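Local coordinates for putative uncharacterized protein (Bacteroides thetaiotaomicron, PDB 2RBK) that probably acts as a magnesium-dependent phosphatase of the haloacid dehalogenase superfamily and binds a vanadium oxide that mimics the intermediate of phosphoryl transfer, at residues 7-11 / 12-16; 19-23 / 24-28. All coordinates share one frame; numbering follows the deposited sequence.

Contact 1 (7-11 / 12-16); sequences FDIDG and TLVSF. With MG (magnesium ion), chain B; VN4 (oxido(dioxo)vanadium), chain C.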
loop_
_atom_site.group_PDB
_atom_site.type_symbol
_atom_site.label_atom_id
_atom_site.label_comp_id
_atom_site.label_asym_id
_atom_site.label_seq_id
_atom_site.Cartn_x
_atom_site.Cartn_y
_atom_site.Cartn_z
ATOM N N PHE A 7 -1.726 4.338 8.150
ATOM C CA PHE A 7 -0.278 4.236 7.928
ATOM C C PHE A 7 0.030 3.372 6.708
ATOM O O PHE A 7 -0.294 2.185 6.679
ATOM C CB PHE A 7 0.409 3.596 9.103
ATOM C CG PHE A 7 0.357 4.396 10.369
ATOM C CD1 PHE A 7 -0.580 4.152 11.342
ATOM C CD2 PHE A 7 1.263 5.444 10.587
ATOM C CE1 PHE A 7 -0.616 4.890 12.515
ATOM C CE2 PHE A 7 1.205 6.182 11.752
ATOM C CZ PHE A 7 0.274 5.909 12.721
ATOM N N ASP A 8 0.757 3.963 5.743
ATOM C CA ASP A 8 1.499 3.145 4.803
ATOM C C ASP A 8 2.511 2.297 5.554
ATOM O O ASP A 8 2.933 2.632 6.654
ATOM C CB ASP A 8 2.206 4.069 3.825
ATOM C CG ASP A 8 3.067 3.390 2.832
ATOM O OD1 ASP A 8 4.243 3.805 2.688
ATOM O OD2 ASP A 8 2.581 2.431 2.169
ATOM N N ILE A 9 2.913 1.170 4.939
ATOM C CA ILE A 9 3.918 0.323 5.580
ATOM C C ILE A 9 5.324 0.733 5.075
ATOM O O ILE A 9 6.137 1.249 5.861
ATOM C CB ILE A 9 3.718 -1.185 5.338
ATOM C CG1 ILE A 9 2.361 -1.650 5.833
ATOM C CG2 ILE A 9 4.855 -1.944 5.960
ATOM C CD1 ILE A 9 2.048 -3.089 5.417
ATOM N N ASP A 10 5.628 0.461 3.832
ATOM C CA ASP A 10 7.029 0.541 3.377
ATOM C C ASP A 10 7.489 1.989 3.253
ATOM O O ASP A 10 6.924 2.788 2.532
ATOM C CB ASP A 10 7.160 -0.204 2.076
ATOM C CG ASP A 10 6.818 -1.654 2.250
ATOM O OD1 ASP A 10 7.609 -2.348 2.920
ATOM O OD2 ASP A 10 5.729 -2.078 1.785
ATOM N N GLY A 11 8.520 2.359 3.985
ATOM C CA GLY A 11 9.053 3.695 4.053
ATOM C C GLY A 11 8.315 4.595 5.008
ATOM O O GLY A 11 8.680 5.773 5.128
ATOM N N THR A 12 7.309 4.085 5.707
ATOM C CA THR A 12 6.468 4.892 6.613
ATOM C C THR A 12 6.483 4.271 8.008
ATOM O O THR A 12 6.904 4.938 8.970
ATOM C CB THR A 12 5.061 5.017 6.002
ATOM O OG1 THR A 12 5.158 5.701 4.756
ATOM C CG2 THR A 12 4.148 5.821 6.963
ATOM N N LEU A 13 6.077 3.014 8.122
ATOM C CA LEU A 13 6.285 2.228 9.336
ATOM C C LEU A 13 7.605 1.465 9.309
ATOM O O LEU A 13 8.298 1.469 10.300
ATOM C CB LEU A 13 5.130 1.211 9.549
ATOM C CG LEU A 13 3.785 1.856 9.855
ATOM C CD1 LEU A 13 2.710 0.748 9.846
ATOM C CD2 LEU A 13 3.788 2.575 11.178
ATOM N N VAL A 14 7.914 0.803 8.209
ATOM C CA VAL A 14 9.096 -0.060 8.068
ATOM C C VAL A 14 10.128 0.630 7.214
ATOM O O VAL A 14 9.872 1.004 6.073
ATOM C CB VAL A 14 8.692 -1.423 7.454
ATOM C CG1 VAL A 14 9.967 -2.321 7.280
ATOM C CG2 VAL A 14 7.692 -2.138 8.265
ATOM N N SER A 15 11.339 0.793 7.781
ATOM C CA SER A 15 12.431 1.423 7.091
ATOM C C SER A 15 12.942 0.608 5.922
ATOM O O SER A 15 13.208 -0.584 6.092
ATOM C CB SER A 15 13.555 1.608 8.098
ATOM O OG SER A 15 14.735 2.049 7.439
ATOM N N PHE A 16 13.193 1.217 4.775
ATOM C CA PHE A 16 13.803 0.530 3.653
ATOM C C PHE A 16 15.269 0.262 3.956
ATOM O O PHE A 16 15.858 -0.655 3.392
ATOM C CB PHE A 16 13.708 1.354 2.376
ATOM C CG PHE A 16 12.383 1.320 1.700
ATOM C CD1 PHE A 16 11.922 0.195 1.076
ATOM C CD2 PHE A 16 11.536 2.448 1.661
ATOM C CE1 PHE A 16 10.687 0.176 0.409
ATOM C CE2 PHE A 16 10.365 2.365 0.989
ATOM C CZ PHE A 16 9.867 1.274 0.361
HETATM MG MG MG B . 5.557 3.522 1.131
HETATM V V VN4 C . 3.223 0.859 1.073
HETATM O O1 VN4 C . 3.087 -0.170 2.373
HETATM O O2 VN4 C . 4.744 1.677 0.731
HETATM O O3 VN4 C . 2.168 0.784 -0.428
HETATM O O HOH W 1 10.065 -1.328 3.705
HETATM O O HOH W 2 4.187 4.393 -0.192
HETATM O O HOH W 3 7.122 3.420 -0.237
HETATM O O HOH W 4 3.848 -0.966 0.183
#
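T12 reaches back to D8 round a tight turn, its OG1 hydroxyl donating to D8 OD1 at 3.0 Å. With OG1 placed anti to the carbonyl carbon (chi1 -62°), the hydroxyl meets that carboxylate oxygen on its anti lone pair, while the same OD1 binds magnesium at 2.1 Å; D8 OD2 sits 2.0 Å from V of the oxidovanadium group. T12 OG1 also has a weak bond to D211, another ligand of the metal. Replaced by an alanine, T12 would probably lose its grip on OD1, leaving the metal-bound oxygen without this second-shell donor.

The turn itself closes on I9 O, which accepts three backbone N-H groups: T12 N from above the carbonyl plane, L13 N, and V14 N in the straightest of the three (175°). G11, at a positive phi of 83°, carries the chain through the bend, its N donating to V14 O at 2.8 Å. The F16 ring lies against it obliquely, CE2 3.6 Å from G11 CA. L13 packs its CD1 3.7 Å from F7 CB.

D10 O completes the protein's share of the metal site from this stretch, and D10 OD2 pairs with R45. The arrangement is consistent with the DxDx(T/V) motif of the superfamily: the threonine hydroxyl steadies the D8 carboxylate, while a tightly wound turn presents D10 O to magnesium and D10 N to the phosphate mimic.

Contact 2 (19-23 / 24-28); sequences HRIPS and STIEA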
loop_
_atom_site.group_PDB
_atom_site.type_symbol
_atom_site.label_atom_id
_atom_site.label_comp_id
_atom_site.label_asym_id
_atom_site.label_seq_id
_atom_site.Cartn_x
_atom_site.Cartn_y
_atom_site.Cartn_z
ATOM N N HIS A 19 14.920 -2.349 7.269
ATOM C CA HIS A 19 13.882 -3.343 7.168
ATOM C C HIS A 19 13.165 -3.611 8.496
ATOM O O HIS A 19 12.575 -4.663 8.708
ATOM C CB HIS A 19 14.355 -4.651 6.525
ATOM C CG HIS A 19 15.010 -4.302 5.208
ATOM N ND1 HIS A 19 14.327 -3.802 4.116
ATOM C CD2 HIS A 19 16.344 -4.353 4.883
ATOM C CE1 HIS A 19 15.229 -3.593 3.145
ATOM N NE2 HIS A 19 16.466 -3.920 3.577
ATOM N N ARG A 20 13.189 -2.653 9.427
ATOM C CA ARG A 20 12.576 -2.709 10.703
ATOM C C ARG A 20 11.715 -1.475 10.987
ATOM O O ARG A 20 11.937 -0.406 10.428
ATOM C CB ARG A 20 13.637 -2.857 11.827
ATOM C CG ARG A 20 14.596 -4.034 11.583
ATOM C CD ARG A 20 13.835 -5.350 11.647
ATOM N NE ARG A 20 13.095 -5.576 12.919
ATOM C CZ ARG A 20 13.562 -6.208 13.965
ATOM N NH1 ARG A 20 14.788 -6.743 13.983
ATOM N NH2 ARG A 20 12.766 -6.315 15.015
ATOM N N ILE A 21 10.823 -1.649 11.914
ATOM C CA ILE A 21 10.015 -0.556 12.451
ATOM C C ILE A 21 10.827 0.197 13.546
ATOM O O ILE A 21 11.335 -0.443 14.450
ATOM C CB ILE A 21 8.708 -1.045 13.040
ATOM C CG1 ILE A 21 7.901 -1.825 11.982
ATOM C CG2 ILE A 21 7.912 0.105 13.625
ATOM C CD1 ILE A 21 6.579 -2.399 12.502
ATOM N N PRO A 22 10.957 1.514 13.455
ATOM C CA PRO A 22 11.668 2.252 14.517
ATOM C C PRO A 22 11.004 1.968 15.868
ATOM O O PRO A 22 9.785 1.925 16.028
ATOM C CB PRO A 22 11.512 3.715 14.101
ATOM C CG PRO A 22 11.385 3.633 12.597
ATOM C CD PRO A 22 10.582 2.375 12.348
ATOM N N SER A 23 11.852 1.904 16.874
ATOM C CA SER A 23 11.355 1.715 18.228
ATOM C C SER A 23 10.394 2.799 18.651
ATOM O O SER A 23 9.407 2.519 19.328
ATOM C CB SER A 23 12.562 1.600 19.146
ATOM O OG SER A 23 13.322 2.750 19.257
ATOM N N SER A 24 10.655 4.029 18.265
ATOM C CA SER A 24 9.771 5.111 18.676
ATOM C C SER A 24 8.409 5.047 17.979
ATOM O O SER A 24 7.436 5.590 18.518
ATOM C CB SER A 24 10.391 6.474 18.510
ATOM O OG SER A 24 10.598 6.737 17.135
ATOM N N THR A 25 8.344 4.399 16.845
ATOM C CA THR A 25 7.073 4.174 16.175
ATOM C C THR A 25 6.211 3.216 16.967
ATOM O O THR A 25 5.011 3.431 17.162
ATOM C CB THR A 25 7.264 3.705 14.714
ATOM O OG1 THR A 25 7.916 4.777 14.068
ATOM C CG2 THR A 25 5.972 3.343 14.052
ATOM N N ILE A 26 6.807 2.119 17.423
ATOM C CA ILE A 26 6.045 1.181 18.242
ATOM C C ILE A 26 5.550 1.874 19.506
ATOM O O ILE A 26 4.368 1.716 19.879
ATOM C CB ILE A 26 6.867 -0.076 18.521
ATOM C CG1 ILE A 26 7.265 -0.840 17.264
ATOM C CG2 ILE A 26 6.024 -0.973 19.457
ATOM C CD1 ILE A 26 8.443 -1.794 17.412
ATOM N N GLU A 27 6.398 2.647 20.164
ATOM C CA GLU A 27 5.973 3.382 21.382
ATOM C C GLU A 27 4.855 4.361 21.068
ATOM O O GLU A 27 3.891 4.480 21.846
ATOM C CB GLU A 27 7.219 4.129 21.935
ATOM C CG GLU A 27 8.183 3.128 22.545
ATOM C CD GLU A 27 9.542 3.688 22.813
ATOM O OE1 GLU A 27 9.842 4.864 22.538
ATOM O OE2 GLU A 27 10.368 2.919 23.335
ATOM N N ALA A 28 4.933 5.087 19.957
ATOM C CA ALA A 28 3.908 6.040 19.597
ATOM C C ALA A 28 2.576 5.360 19.353
ATOM O O ALA A 28 1.529 5.872 19.762
ATOM C CB ALA A 28 4.371 6.838 18.355
HETATM O O HOH W 5 12.277 4.330 21.199
HETATM O O HOH W 6 9.668 0.341 21.178
#
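I21 meets the first turn of helix 23-34 through one methyl group, CG2, which lies 3.8 Å from both T25 CG2 and I26 CG1. I21 directs this branch at the helix because CG1 takes the place opposite the carbonyl carbon (chi1 -57°), and it crosses both partners at about a right angle. I26 was modelled in two conformers, so its half of the contact describes one of them. P22 and T25 run side by side, the proline CB 3.7 Å from T25 OG1, and T25 is further covered by L13 and by I251 of helix 250-258. This is the tight side of the contact, mostly apolar, with I21 and T25 buried.

Between the two sides runs the helix start. P22 is the N-cap residue, yet a proline cannot offer a side-chain acceptor to the first-turn N-H groups; its carbonyl makes the first regular helical bond, taking I26 N at 3.3 Å nearly along the C=O axis, with a weak bond from T25 N. One residue on, E27 N donates to S23 O in a straighter bond (168°). S24 OG, by contrast, is hydrogen-bonded to D249.

The other side is loose and wet. S23 and E27, one turn apart, do not touch through their polar ends but are joined by water: one molecule bonds to S23 OG at 2.7 Å and donates to E27 OE1, and a second donates to S23 O at 2.9 Å and, weakly, to E27 OE2.

P22 thus gives no side-chain cap, and the helix start rests here on regular main-chain bonds and apolar contact, while the E27 carboxylate, close to the amino-terminal end, is likely to interact favourably with the helix dipole.

In the fold
Contact 1 comes first along the chain, in the loop that leaves strand 4-7, and contact 2 follows where that loop enters helix 23-34; their centres are about 10 Å apart. They touch directly: S15 N lies 3.0 Å from R20 O, a probable hydrogen bond, and L13 O packs against P22 and I21. Helix 250-258 covers both, with I251 reaching T12 and T25 alike. Since the chain next forms strand 38-42, parallel to 4-7 in the central sheet, the two contacts occupy the opening half of a beta-alpha-beta crossover in the Rossmann-like HAD core, one at the metal site and the other at the helix that returns the chain.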